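Local coordinates for protein putative carbonic anhydrase (Streptococcus mutans, PDB 3LAS) that probably catalyses the reversible interconversion of hydrogencarbonate and carbon dioxide as a zinc-dependent carbonic anhydrase of the beta class, at residues Cys94-Phe99 / Leu122-Ile127; Ser77-Gly82 / Leu143-Ile148; Lys28-Val33 / Leu53-Ile58; Gly63-Asp68 / Arg132-Leu137; Ser84-Leu89 / Ile148-Ala153. One frame throughout, in Å; residues are numbered along the deposited sequence. Where two conformers were deposited one is given.

Contact 1: Cys94-Phe99 / Leu122-Ile127; sequences CGAQTF and LPFTDI. With ZN (zinc ion), chain C.
Just beyond the zinc ligand C94 the chain turns through a short 3-10 segment, and the loop 122-127 is laid against it. The tight part is built round A96 and F124. The methyl of A96 sits over one face of the F124 ring, its CB 3.9 Å from the ring centroid, a CH-pi contact. F124 reaches this place with CG in the crowded position between its backbone N and carbonyl carbon (chi1 62°), which turns the ring back over the 3-10 turn. There its CZ also meets C94 CB, and the C94 sulfur lies oblique to the ring, SG 5.0 Å from the centroid. The backbones are tied at the same point, F124 N donating to A96 O over 3.0 Å, from well above the carbonyl plane. A second CH-pi contact puts P123 CB over a face of the F99 ring.

Toward T125 the contact loosens. Q97, extended beyond CG, passes obliquely by the F124 ring and sends NE2 to T125 O in a weak bond of 3.4 Å, while the CG1 of I127 touches the same amide. T125 is exposed, and its CB points away from the 94-99 segment.

The other end of that amide, Q97 OE1, accepts from C94 N at 3.1 Å, so Q97 ties the backbone of the metal ligand to the second loop. C94 SG binds zinc at 2.3 Å beside C38 and H91, and water 1 is the fourth ligand. A96 N donates to SG, probably damping its charge, and G95 N to water 1: the 3-10 turn holds both.

Contact 2: Ser77-Gly82 / Leu143-Ile148; sequences SEQQLG and LIPEDI
The last turn of helix 68-80, wider than an alpha turn, meets the loop that leads from helix 127-140 into strand 149-155, and the two are joined by side-chain packing and a shared water, with no direct hydrogen bond between them. E78 is the central residue. Its CG stands anti to the carbonyl carbon (chi1 -71°) and the chain beyond runs extended, carrying the carboxylate in among three apolar side chains. I148 comes at it tip to tip, CD1 3.7 Å from E78 CD. I144 crosses at about a right angle and sets its CD1 3.7 Å from E78 OE1, and P145 slides by in the opposite direction with CD near the same oxygen.

A buried carboxylate in such company needs polar partners, and water 2 supplies one. It donates to E78 OE1 at 2.6 Å and to L143 O at 2.8 Å, and accepts from Q79 NE2 at 2.9 Å. The bend of Q79 at chi2 (-46°) swings its amide round to the water, and on the way NE2 comes tip to tip with P145 CG at 3.8 Å. One water thus links two consecutive helix residues to a loop carbonyl, and its short bond to OE1 is consistent with a charged carboxylate.

Among the neighbouring elements, I86 of strand 85-91 touches E78, I144 and I148 alike, and I144 also rests on L74 of helix 68-80. L143 packs back on I71 and V75 of that helix, while L112 of the second subunit lies against P145, so the contact lies between helix end, sheet and dimer partner.

Contact 3: Lys28-Val33 / Leu53-Ile58; sequences KPKTRV and LGDAHI
Nearest of all in this contact are D55 O and the two donors of T31 that grip it. T31 N reaches the oxygen in the carbonyl plane at 2.9 Å, and T31 OG1 donates to it at 2.7 Å from above that plane. The hydroxyl is brought there by its crowded position between backbone N and carbonyl carbon (chi1 68°). Next to this pair, K30 N donates almost straight to G54 O over 3.0 Å. On the other side of T31, H57 N donates to V33 O at 3.0 Å, where strands 33-38 and 56-61 begin to run side by side.

P29 CG stands over the centre of the H57 ring, 3.3 Å from the centroid and only 6° off the normal, a close CH-pi contact.

Outward from these, a type I turn from P29 to R32 presents the N-H groups of K30 and T31 to the carbonyls of G54 and D55. H57 ND1 hydrogen-bonds with S77 OG, which fixes the rotation of the ring under P29. D55 OD2 is held by A52 N, whereas D55 OD1 takes a hydrogen bond from water 3, which also accepts from K30 NZ.

K30 NZ stays 4.9 Å from D55 OD1, so the opposite charges are probably coupled through water. Across the two segments the carbonyl oxygens of G54, D55 and V33 take the hydrogen bonds, and T31 OG1 is the one side-chain donor, so the link depends mainly on backbone shape.

Contact 4: Gly63-Asp68 / Arg132-Leu137; sequences GGRVTD and REDIAL
The guanidinium of R65 takes its two acid partners at the edge: D134 OD2 and E133 OE1 both lie in its plane, while water 4 lies over one face, offset toward the rim. NE donates nearly straight to D134 OD2 at 2.7 Å, and the oxygen receives it on its syn lone pair, while NH2 adds a weak bond to the same oxygen. NH2 also reaches E133 OE1 at 2.9 Å, meeting it from above the carboxylate plane. The D134 carboxylate is turned 62° from the guanidinium. Bends at chi2 and chi3 curl the arginine back to the helix.

D134 is gripped on its other oxygen too. V66 N points straight at OD1 over 2.9 Å, from above the carboxylate plane, and water 4 donates to OD1 and to V66 O. V66 CG1 packs on L137 CB at 3.7 Å.

Two donors of R65, a backbone N-H and a water would all favour the ionised form of D134, which also has a weak bond to H90. R65 NH1 goes on to L122 O. The largely buried salt-bridge network of R65, E133 and D134 fastens the loop before helix 68-80, whose G64 lies near zinc ligand C38, to helix 127-140.

Contact 5: Ser84-Leu89 / Ile148-Ala153; sequences SEIVVL and IIISGA
Two neighbouring parallel strands of the central sheet of a beta-class carbonic anhydrase, 85-89 and 149-153, lie side by side here with axes 4.7 Å apart and 17° between their directions.

Backbone hydrogen bonds come first. I86 N donates to I149 O at 2.9 Å and I86 O accepts from S151 N; two residues on, V88 N donates to S151 O at 2.8 Å and V88 O accepts from A153 N. Residues I86 and V88 thus use both their polar backbone groups on this neighbour, whereas E85, V87 and L89 turn theirs to strand 33-38.

The apolar contacts divide by face. On the face of I86, V88 and I150, I86 CB meets I150 CG1 at 4.2 Å and its CG1 meets I148 CG2, while V88 CG2 approaches I150 CG2. Helix 127-140 covers this face through I135 and L138. G152 follows on the same side without a side chain. On the face of E85, V87, S151 and L89, L89 CD1 reaches A153 CB at 3.8 Å, and F6 of the second subunit packs on V87 and S151.

Polar side chains and waters are the third kind. E85, extended with CG anti to its backbone N (chi1 177°), is held chiefly by the backbone N-H groups of Y5 and F6 of the second subunit. Water 5 joins S84 O to I149 N. Water 6 donates to E85 OE2 and I86 O, and accepts from S151 OG at 2.6 Å.

Along the chain contact 3 closes first, contacts 2, 4 and 5 then interlock with alternating segments, and contact 1 is nested inside the loops that all three of them close. Contacts 3 and 5 belong to the same sheet, with centres about 13 Å apart, and are joined where R32 meets S84. Contacts 2 and 5 share I148, and the I135 of helix 127-140 packs contact 4 on contact 5, centres about 11 Å apart. The R65 side chain links contact 4 to contact 1, whereas contacts 1 and 3 have centres about 28 Å apart, on opposite sides of the chain's centre. Through these touches, and S77 with H57 between contacts 2 and 3, the zinc loop is connected to the sheet.

Contact 1: Cys94-Phe99 / Leu122-Ile127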
# COMPACT_ATOMS: atom_id res chain seq x y z
N CYS A 94 -9.43 -10.43 8.02
CA CYS A 94 -8.06 -9.98 7.79
C CYS A 94 -7.06 -10.98 8.33
O CYS A 94 -7.25 -11.62 9.40
CB CYS A 94 -7.88 -8.65 8.46
SG CYS A 94 -6.22 -7.87 8.20
N GLY A 95 -5.97 -11.15 7.58
CA GLY A 95 -4.88 -12.00 7.99
C GLY A 95 -4.34 -11.62 9.36
O GLY A 95 -3.84 -12.49 10.10
N ALA A 96 -4.48 -10.35 9.78
CA ALA A 96 -4.02 -9.96 11.13
C ALA A 96 -4.75 -10.59 12.20
O ALA A 96 -4.24 -10.58 13.39
CB ALA A 96 -4.14 -8.38 11.22
N GLN A 97 -5.92 -11.15 11.96
CA GLN A 97 -6.71 -11.80 13.04
C GLN A 97 -6.38 -13.25 13.10
O GLN A 97 -6.95 -14.01 13.90
CB GLN A 97 -8.21 -11.74 12.72
CG GLN A 97 -8.66 -10.39 12.63
CD GLN A 97 -10.07 -10.21 12.17
OE1 GLN A 97 -10.39 -10.36 10.99
NE2 GLN A 97 -10.91 -9.85 13.09
N THR A 98 -5.46 -13.77 12.29
CA THR A 98 -5.21 -15.22 12.21
C THR A 98 -4.02 -15.73 12.91
O THR A 98 -3.75 -16.93 12.86
CB THR A 98 -5.13 -15.66 10.74
OG1 THR A 98 -3.93 -15.19 10.11
CG2 THR A 98 -6.39 -15.18 9.94
N PHE A 99 -3.28 -14.83 13.56
CA PHE A 99 -2.05 -15.25 14.30
C PHE A 99 -1.82 -14.36 15.47
O PHE A 99 -2.31 -13.23 15.54
CB PHE A 99 -0.85 -15.28 13.34
CG PHE A 99 -0.43 -13.90 12.91
CD1 PHE A 99 0.56 -13.18 13.63
CD2 PHE A 99 -0.97 -13.30 11.77
CE1 PHE A 99 0.88 -11.86 13.20
CE2 PHE A 99 -0.61 -12.07 11.37
CZ PHE A 99 0.26 -11.29 12.10
N LEU A 122 2.11 -6.83 14.50
CA LEU A 122 0.93 -5.97 14.53
C LEU A 122 -0.39 -6.69 14.28
O LEU A 122 -1.28 -6.20 13.59
CB LEU A 122 1.03 -4.70 13.66
CG LEU A 122 2.28 -3.89 13.83
CD1 LEU A 122 2.44 -2.77 12.80
CD2 LEU A 122 2.41 -3.34 15.25
N PRO A 123 -0.63 -7.90 14.86
CA PRO A 123 -1.93 -8.55 14.76
C PRO A 123 -3.00 -7.80 15.52
O PRO A 123 -2.65 -6.91 16.35
CB PRO A 123 -1.67 -9.98 15.39
CG PRO A 123 -0.65 -9.66 16.48
CD PRO A 123 0.29 -8.60 15.80
N PHE A 124 -4.22 -8.20 15.28
CA PHE A 124 -5.32 -7.65 16.13
C PHE A 124 -6.40 -8.71 16.16
O PHE A 124 -6.57 -9.62 15.26
CB PHE A 124 -5.82 -6.27 15.56
CG PHE A 124 -6.42 -6.31 14.17
CD1 PHE A 124 -7.68 -6.82 13.96
CD2 PHE A 124 -5.74 -5.73 13.13
CE1 PHE A 124 -8.26 -6.78 12.66
CE2 PHE A 124 -6.32 -5.66 11.82
CZ PHE A 124 -7.52 -6.21 11.61
N THR A 125 -7.32 -8.49 17.11
CA THR A 125 -8.49 -9.37 17.20
C THR A 125 -9.83 -8.67 17.01
O THR A 125 -10.81 -9.24 16.48
CB THR A 125 -8.58 -10.10 18.62
OG1 THR A 125 -8.26 -9.22 19.69
CG2 THR A 125 -7.57 -11.27 18.55
N ASP A 126 -9.91 -7.42 17.42
CA ASP A 126 -11.17 -6.66 17.39
C ASP A 126 -10.98 -5.59 16.35
O ASP A 126 -10.12 -4.73 16.48
CB ASP A 126 -11.35 -6.09 18.78
CG ASP A 126 -12.62 -5.27 18.96
OD1 ASP A 126 -12.99 -4.49 18.12
OD2 ASP A 126 -13.24 -5.38 20.07
N ILE A 127 -11.70 -5.74 15.26
CA ILE A 127 -11.46 -4.86 14.11
C ILE A 127 -11.68 -3.41 14.46
O ILE A 127 -10.90 -2.51 14.10
CB ILE A 127 -12.25 -5.22 12.85
CG1 ILE A 127 -12.11 -6.70 12.48
CG2 ILE A 127 -11.74 -4.45 11.69
CD1 ILE A 127 -13.27 -7.04 11.37
ZN ZN C . -6.05 -7.74 5.91
O HOH W 1 -5.57 -9.66 5.06

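Contact 2: Ser77-Gly82 / Leu143-Ile148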
# COMPACT_ATOMS: atom_id res chain seq x y z
N SER A 77 2.86 12.56 1.51
CA SER A 77 1.55 12.82 0.87
C SER A 77 0.99 14.20 1.20
O SER A 77 0.44 14.86 0.32
CB SER A 77 0.58 11.71 1.37
OG SER A 77 -0.72 11.90 0.84
N GLU A 78 1.11 14.56 2.48
CA GLU A 78 0.51 15.79 2.98
C GLU A 78 1.36 17.03 2.72
O GLU A 78 0.86 18.07 2.21
CB GLU A 78 0.27 15.67 4.48
CG GLU A 78 -0.88 14.66 4.74
CD GLU A 78 -1.10 14.24 6.13
OE1 GLU A 78 -0.32 14.56 7.05
OE2 GLU A 78 -2.06 13.42 6.35
N GLN A 79 2.66 16.95 3.02
CA GLN A 79 3.48 18.17 2.97
C GLN A 79 4.07 18.33 1.63
O GLN A 79 4.32 19.50 1.22
CB GLN A 79 4.58 18.14 4.07
CG GLN A 79 3.96 18.00 5.49
CD GLN A 79 2.79 18.89 5.82
OE1 GLN A 79 2.78 20.07 5.42
NE2 GLN A 79 1.79 18.40 6.50
N GLN A 80 4.41 17.30 0.88
CA GLN A 80 4.92 17.49 -0.46
C GLN A 80 3.77 17.43 -1.48
O GLN A 80 3.79 18.18 -2.47
CB GLN A 80 5.97 16.41 -0.69
CG GLN A 80 6.82 16.54 -1.96
CD GLN A 80 7.82 17.65 -1.97
OE1 GLN A 80 7.80 18.50 -1.08
NE2 GLN A 80 8.63 17.70 -3.00
N LEU A 81 2.76 16.61 -1.29
CA LEU A 81 1.73 16.32 -2.29
C LEU A 81 0.34 16.83 -1.97
O LEU A 81 -0.59 16.46 -2.69
CB LEU A 81 1.81 14.83 -2.73
CG LEU A 81 3.17 14.39 -3.16
CD1 LEU A 81 3.25 12.88 -3.43
CD2 LEU A 81 3.68 15.19 -4.43
N GLY A 82 0.20 17.62 -0.90
CA GLY A 82 -1.02 18.41 -0.74
C GLY A 82 -2.17 17.72 -0.11
O GLY A 82 -3.24 18.31 0.03
N LEU A 143 4.12 14.56 13.37
CA LEU A 143 4.31 14.73 11.97
C LEU A 143 2.97 14.83 11.26
O LEU A 143 3.00 15.10 10.03
CB LEU A 143 5.18 13.62 11.40
CG LEU A 143 6.64 13.60 11.86
CD1 LEU A 143 7.34 12.32 11.50
CD2 LEU A 143 7.33 14.76 11.17
N ILE A 144 1.87 14.56 11.91
CA ILE A 144 0.53 14.62 11.24
C ILE A 144 -0.17 15.83 11.90
O ILE A 144 -0.46 15.83 13.10
CB ILE A 144 -0.25 13.33 11.49
CG1 ILE A 144 0.45 12.08 11.03
CG2 ILE A 144 -1.62 13.48 10.84
CD1 ILE A 144 0.77 12.01 9.55
N PRO A 145 -0.47 16.86 11.14
CA PRO A 145 -1.00 18.07 11.74
C PRO A 145 -2.37 17.88 12.32
O PRO A 145 -3.13 16.99 11.94
CB PRO A 145 -1.31 18.96 10.51
CG PRO A 145 -0.44 18.61 9.56
CD PRO A 145 0.04 17.14 9.82
N GLU A 146 -2.69 18.77 13.23
CA GLU A 146 -4.02 18.82 13.79
C GLU A 146 -5.12 19.21 12.81
O GLU A 146 -6.16 18.73 13.00
CB GLU A 146 -4.03 19.82 14.93
N ASP A 147 -4.96 20.01 11.71
CA ASP A 147 -6.27 20.38 10.95
C ASP A 147 -6.49 19.28 9.88
O ASP A 147 -6.80 19.65 8.68
CB ASP A 147 -6.23 21.77 10.25
N ILE A 148 -6.28 17.99 10.26
CA ILE A 148 -6.36 16.85 9.26
C ILE A 148 -7.58 16.00 9.79
O ILE A 148 -7.58 15.46 10.90
CB ILE A 148 -5.14 15.88 9.20
CG1 ILE A 148 -3.69 16.46 8.89
CG2 ILE A 148 -5.51 14.73 8.17
CD1 ILE A 148 -3.41 16.86 7.45
O HOH W 2 2.08 15.62 7.42

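Contact 3: Lys28-Val33 / Leu53-Ile58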
# COMPACT_ATOMS: atom_id res chain seq x y z
N LYS A 28 -0.31 15.74 -7.35
CA LYS A 28 -1.14 15.98 -6.18
C LYS A 28 -2.52 15.35 -6.35
O LYS A 28 -3.25 15.66 -7.29
CB LYS A 28 -1.30 17.51 -5.94
CG LYS A 28 -0.04 18.20 -5.43
CD LYS A 28 -0.41 19.66 -5.03
CE LYS A 28 0.65 20.30 -4.16
NZ LYS A 28 1.91 20.47 -4.94
N PRO A 29 -2.93 14.41 -5.48
CA PRO A 29 -4.24 13.78 -5.68
C PRO A 29 -5.38 14.77 -5.67
O PRO A 29 -5.42 15.64 -4.80
CB PRO A 29 -4.32 12.80 -4.48
CG PRO A 29 -2.86 12.45 -4.17
CD PRO A 29 -2.19 13.81 -4.36
N LYS A 30 -6.35 14.58 -6.54
CA LYS A 30 -7.45 15.56 -6.68
C LYS A 30 -8.28 15.71 -5.43
O LYS A 30 -8.74 16.86 -5.08
CB LYS A 30 -8.37 15.06 -7.80
CG LYS A 30 -9.42 16.05 -8.16
CD LYS A 30 -10.10 15.63 -9.46
CE LYS A 30 -11.29 16.48 -9.70
NZ LYS A 30 -11.99 15.76 -10.78
N THR A 31 -8.52 14.62 -4.74
CA THR A 31 -9.41 14.70 -3.57
C THR A 31 -8.73 15.14 -2.31
O THR A 31 -9.39 15.32 -1.26
CB THR A 31 -10.14 13.36 -3.24
OG1 THR A 31 -9.14 12.44 -2.79
CG2 THR A 31 -10.86 12.79 -4.50
N ARG A 32 -7.39 15.22 -2.32
CA ARG A 32 -6.62 15.56 -1.09
C ARG A 32 -6.78 14.53 -0.01
O ARG A 32 -6.54 14.78 1.16
CB ARG A 32 -6.85 16.96 -0.57
CG ARG A 32 -6.59 18.04 -1.68
CD ARG A 32 -6.53 19.35 -0.99
NE ARG A 32 -6.54 20.57 -1.75
CZ ARG A 32 -7.55 21.08 -2.43
NH1 ARG A 32 -8.67 20.35 -2.64
NH2 ARG A 32 -7.36 22.31 -2.93
N VAL A 33 -7.06 13.27 -0.39
CA VAL A 33 -7.21 12.18 0.58
C VAL A 33 -6.09 11.17 0.41
O VAL A 33 -5.69 10.84 -0.74
CB VAL A 33 -8.57 11.45 0.41
CG1 VAL A 33 -8.67 10.29 1.42
CG2 VAL A 33 -9.73 12.40 0.56
N LEU A 53 -9.03 7.61 -11.61
CA LEU A 53 -7.63 7.71 -11.65
C LEU A 53 -7.15 9.10 -11.25
O LEU A 53 -7.71 10.11 -11.70
CB LEU A 53 -7.14 7.32 -13.08
CG LEU A 53 -5.67 6.91 -13.19
CD1 LEU A 53 -5.44 5.57 -12.42
CD2 LEU A 53 -5.26 6.74 -14.67
N GLY A 54 -6.16 9.21 -10.36
CA GLY A 54 -5.65 10.45 -9.83
C GLY A 54 -6.36 10.99 -8.60
O GLY A 54 -5.99 12.07 -8.13
N ASP A 55 -7.38 10.30 -8.11
CA ASP A 55 -8.16 10.87 -6.99
C ASP A 55 -7.51 10.86 -5.65
O ASP A 55 -7.59 11.88 -4.93
CB ASP A 55 -9.53 10.19 -6.85
CG ASP A 55 -10.60 10.74 -7.77
OD1 ASP A 55 -10.34 11.74 -8.47
OD2 ASP A 55 -11.71 10.19 -7.73
N ALA A 56 -6.89 9.76 -5.22
CA ALA A 56 -6.44 9.65 -3.81
C ALA A 56 -5.18 8.81 -3.71
O ALA A 56 -5.00 7.81 -4.48
CB ALA A 56 -7.53 8.95 -3.02
N HIS A 57 -4.32 9.12 -2.76
CA HIS A 57 -3.24 8.23 -2.43
C HIS A 57 -3.75 6.99 -1.70
O HIS A 57 -4.72 7.07 -0.91
CB HIS A 57 -2.20 8.94 -1.49
CG HIS A 57 -1.29 9.83 -2.24
ND1 HIS A 57 -0.80 11.03 -1.76
CD2 HIS A 57 -0.79 9.69 -3.50
CE1 HIS A 57 0.05 11.55 -2.64
NE2 HIS A 57 0.03 10.78 -3.75
N ILE A 58 -3.12 5.87 -2.03
CA ILE A 58 -3.56 4.55 -1.45
C ILE A 58 -2.33 3.91 -0.86
O ILE A 58 -1.39 3.57 -1.58
CB ILE A 58 -4.21 3.64 -2.50
CG1 ILE A 58 -5.40 4.40 -3.16
CG2 ILE A 58 -4.68 2.35 -1.85
CD1 ILE A 58 -5.89 3.68 -4.45
O HOH W 3 -12.66 12.92 -9.27

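Contact 4: Gly63-Asp68 / Arg132-Leu137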
# COMPACT_ATOMS: atom_id res chain seq x y z
N GLY A 63 -2.58 -5.56 7.34
CA GLY A 63 -3.56 -5.14 8.35
C GLY A 63 -3.98 -3.69 8.24
O GLY A 63 -4.94 -3.28 8.91
N GLY A 64 -3.38 -2.85 7.40
CA GLY A 64 -3.72 -1.42 7.37
C GLY A 64 -3.24 -0.77 8.65
O GLY A 64 -3.91 0.18 9.15
N ARG A 65 -2.12 -1.19 9.24
CA ARG A 65 -1.67 -0.68 10.55
C ARG A 65 -0.82 0.55 10.43
O ARG A 65 -0.07 0.72 9.44
CB ARG A 65 -0.83 -1.71 11.23
CG ARG A 65 -1.52 -3.12 11.37
CD ARG A 65 -2.97 -3.08 11.85
NE ARG A 65 -3.29 -2.22 13.01
CZ ARG A 65 -3.19 -2.63 14.26
NH1 ARG A 65 -2.71 -3.83 14.56
NH2 ARG A 65 -3.62 -1.76 15.14
N VAL A 66 -0.88 1.48 11.35
CA VAL A 66 -0.04 2.66 11.28
C VAL A 66 1.30 2.28 11.85
O VAL A 66 1.45 1.63 12.94
CB VAL A 66 -0.73 3.82 12.04
CG1 VAL A 66 0.31 4.92 12.33
CG2 VAL A 66 -1.92 4.31 11.21
N THR A 67 2.33 2.53 11.07
CA THR A 67 3.77 2.24 11.31
C THR A 67 4.59 3.48 11.01
O THR A 67 4.06 4.44 10.45
CB THR A 67 4.25 1.09 10.38
OG1 THR A 67 4.17 1.61 9.03
CG2 THR A 67 3.32 -0.18 10.54
N ASP A 68 5.88 3.41 11.28
CA ASP A 68 6.78 4.49 10.88
C ASP A 68 6.75 4.71 9.38
O ASP A 68 6.84 5.87 8.95
CB ASP A 68 8.23 4.24 11.33
CG ASP A 68 8.41 4.36 12.85
OD1 ASP A 68 7.59 4.88 13.56
OD2 ASP A 68 9.52 3.92 13.29
N ARG A 132 -9.48 2.20 15.81
CA ARG A 132 -9.33 3.28 16.80
C ARG A 132 -7.87 3.38 17.25
O ARG A 132 -7.35 4.51 17.42
CB ARG A 132 -10.14 2.98 18.04
CG ARG A 132 -11.60 3.02 17.78
CD ARG A 132 -12.41 2.70 19.12
NE ARG A 132 -13.81 2.63 18.67
CZ ARG A 132 -14.58 1.58 18.74
NH1 ARG A 132 -14.26 0.50 19.38
NH2 ARG A 132 -15.77 1.66 18.19
N GLU A 133 -7.16 2.28 17.42
CA GLU A 133 -5.75 2.35 17.83
C GLU A 133 -4.91 3.04 16.73
O GLU A 133 -4.03 3.86 17.05
CB GLU A 133 -5.25 0.94 18.11
CG GLU A 133 -3.80 0.82 18.38
CD GLU A 133 -3.35 -0.65 18.62
OE1 GLU A 133 -4.01 -1.54 18.02
OE2 GLU A 133 -2.38 -0.88 19.44
N ASP A 134 -5.18 2.72 15.46
CA ASP A 134 -4.36 3.30 14.38
C ASP A 134 -4.67 4.79 14.22
O ASP A 134 -3.74 5.63 14.01
CB ASP A 134 -4.63 2.50 13.09
CG ASP A 134 -3.85 1.23 13.09
OD1 ASP A 134 -2.72 1.17 13.60
OD2 ASP A 134 -4.30 0.28 12.49
N ILE A 135 -5.93 5.18 14.40
CA ILE A 135 -6.29 6.64 14.39
C ILE A 135 -5.56 7.30 15.53
O ILE A 135 -5.00 8.42 15.31
CB ILE A 135 -7.77 6.80 14.40
CG1 ILE A 135 -8.35 6.34 13.04
CG2 ILE A 135 -8.11 8.31 14.69
CD1 ILE A 135 -9.88 6.44 13.01
N ALA A 136 -5.53 6.71 16.74
CA ALA A 136 -4.77 7.35 17.85
C ALA A 136 -3.32 7.46 17.56
O ALA A 136 -2.72 8.54 17.90
CB ALA A 136 -4.97 6.53 19.12
N LEU A 137 -2.67 6.51 16.89
CA LEU A 137 -1.30 6.69 16.55
C LEU A 137 -1.08 7.86 15.62
O LEU A 137 -0.07 8.58 15.77
CB LEU A 137 -0.70 5.42 15.89
CG LEU A 137 -0.62 4.25 16.86
CD1 LEU A 137 -0.29 2.93 16.04
CD2 LEU A 137 0.50 4.50 17.93
O HOH W 4 -0.43 -0.15 14.37

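Contact 5: Ser84-Leu89 / Ile148-Ala153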
# COMPACT_ATOMS: atom_id res chain seq x y z
N SER A 84 -4.77 16.30 2.73
CA SER A 84 -5.16 16.90 3.98
C SER A 84 -6.27 16.20 4.64
O SER A 84 -6.89 16.73 5.57
CB SER A 84 -5.40 18.40 3.80
OG SER A 84 -6.33 18.64 2.79
N GLU A 85 -6.52 14.95 4.32
CA GLU A 85 -7.51 14.09 4.92
C GLU A 85 -7.00 12.64 4.89
O GLU A 85 -6.29 12.27 3.94
CB GLU A 85 -8.84 14.24 4.07
CG GLU A 85 -9.93 13.32 4.59
CD GLU A 85 -11.33 13.62 3.95
OE1 GLU A 85 -11.58 14.64 3.29
OE2 GLU A 85 -12.17 12.71 4.22
N ILE A 86 -7.31 11.87 5.93
CA ILE A 86 -6.86 10.46 5.99
C ILE A 86 -8.06 9.58 6.23
O ILE A 86 -8.96 9.95 7.03
CB ILE A 86 -5.82 10.24 7.15
CG1 ILE A 86 -4.58 11.09 6.88
CG2 ILE A 86 -5.47 8.76 7.18
CD1 ILE A 86 -3.69 11.13 8.15
N VAL A 87 -8.10 8.41 5.60
CA VAL A 87 -9.09 7.36 5.90
C VAL A 87 -8.33 6.15 6.32
O VAL A 87 -7.48 5.66 5.54
CB VAL A 87 -9.96 7.06 4.67
CG1 VAL A 87 -10.97 5.89 4.97
CG2 VAL A 87 -10.73 8.27 4.22
N VAL A 88 -8.58 5.62 7.51
CA VAL A 88 -8.01 4.33 7.96
C VAL A 88 -9.03 3.26 7.71
O VAL A 88 -10.15 3.34 8.36
CB VAL A 88 -7.64 4.41 9.44
CG1 VAL A 88 -7.13 3.03 9.90
CG2 VAL A 88 -6.55 5.47 9.62
N LEU A 89 -8.77 2.32 6.81
CA LEU A 89 -9.77 1.34 6.39
C LEU A 89 -9.25 -0.05 6.71
O LEU A 89 -8.25 -0.51 6.13
CB LEU A 89 -10.00 1.47 4.86
CG LEU A 89 -10.96 0.52 4.23
CD1 LEU A 89 -12.38 0.75 4.74
CD2 LEU A 89 -10.91 0.73 2.71
N ILE A 148 -6.28 17.99 10.26
CA ILE A 148 -6.36 16.85 9.26
C ILE A 148 -7.58 16.00 9.79
O ILE A 148 -7.58 15.46 10.90
CB ILE A 148 -5.14 15.88 9.20
CG1 ILE A 148 -3.69 16.46 8.89
CG2 ILE A 148 -5.51 14.73 8.17
CD1 ILE A 148 -3.41 16.86 7.45
N ILE A 149 -8.66 15.90 8.96
CA ILE A 149 -9.77 15.02 9.29
C ILE A 149 -9.33 13.56 9.05
O ILE A 149 -8.78 13.20 7.99
CB ILE A 149 -11.02 15.28 8.44
CG1 ILE A 149 -11.57 16.69 8.80
CG2 ILE A 149 -12.04 14.25 8.68
CD1 ILE A 149 -12.71 17.19 7.91
N ILE A 150 -9.50 12.75 10.04
CA ILE A 150 -9.16 11.32 10.03
C ILE A 150 -10.42 10.52 10.24
O ILE A 150 -11.09 10.70 11.29
CB ILE A 150 -8.09 10.97 11.07
CG1 ILE A 150 -6.87 11.84 10.88
CG2 ILE A 150 -7.71 9.48 10.88
CD1 ILE A 150 -5.73 11.54 11.85
N SER A 151 -10.83 9.67 9.32
CA SER A 151 -12.02 8.84 9.46
C SER A 151 -11.59 7.38 9.54
O SER A 151 -10.59 7.01 8.92
CB SER A 151 -13.02 9.01 8.28
OG SER A 151 -13.33 10.41 8.17
N GLY A 152 -12.32 6.57 10.23
CA GLY A 152 -12.11 5.12 10.31
C GLY A 152 -13.24 4.39 9.68
O GLY A 152 -14.41 4.79 9.76
N ALA A 153 -12.94 3.23 9.08
CA ALA A 153 -13.95 2.41 8.43
C ALA A 153 -13.54 0.98 8.33
O ALA A 153 -12.34 0.66 8.45
CB ALA A 153 -14.29 3.00 7.07
O HOH W 5 -9.32 17.42 6.47
O HOH W 6 -11.52 11.23 6.42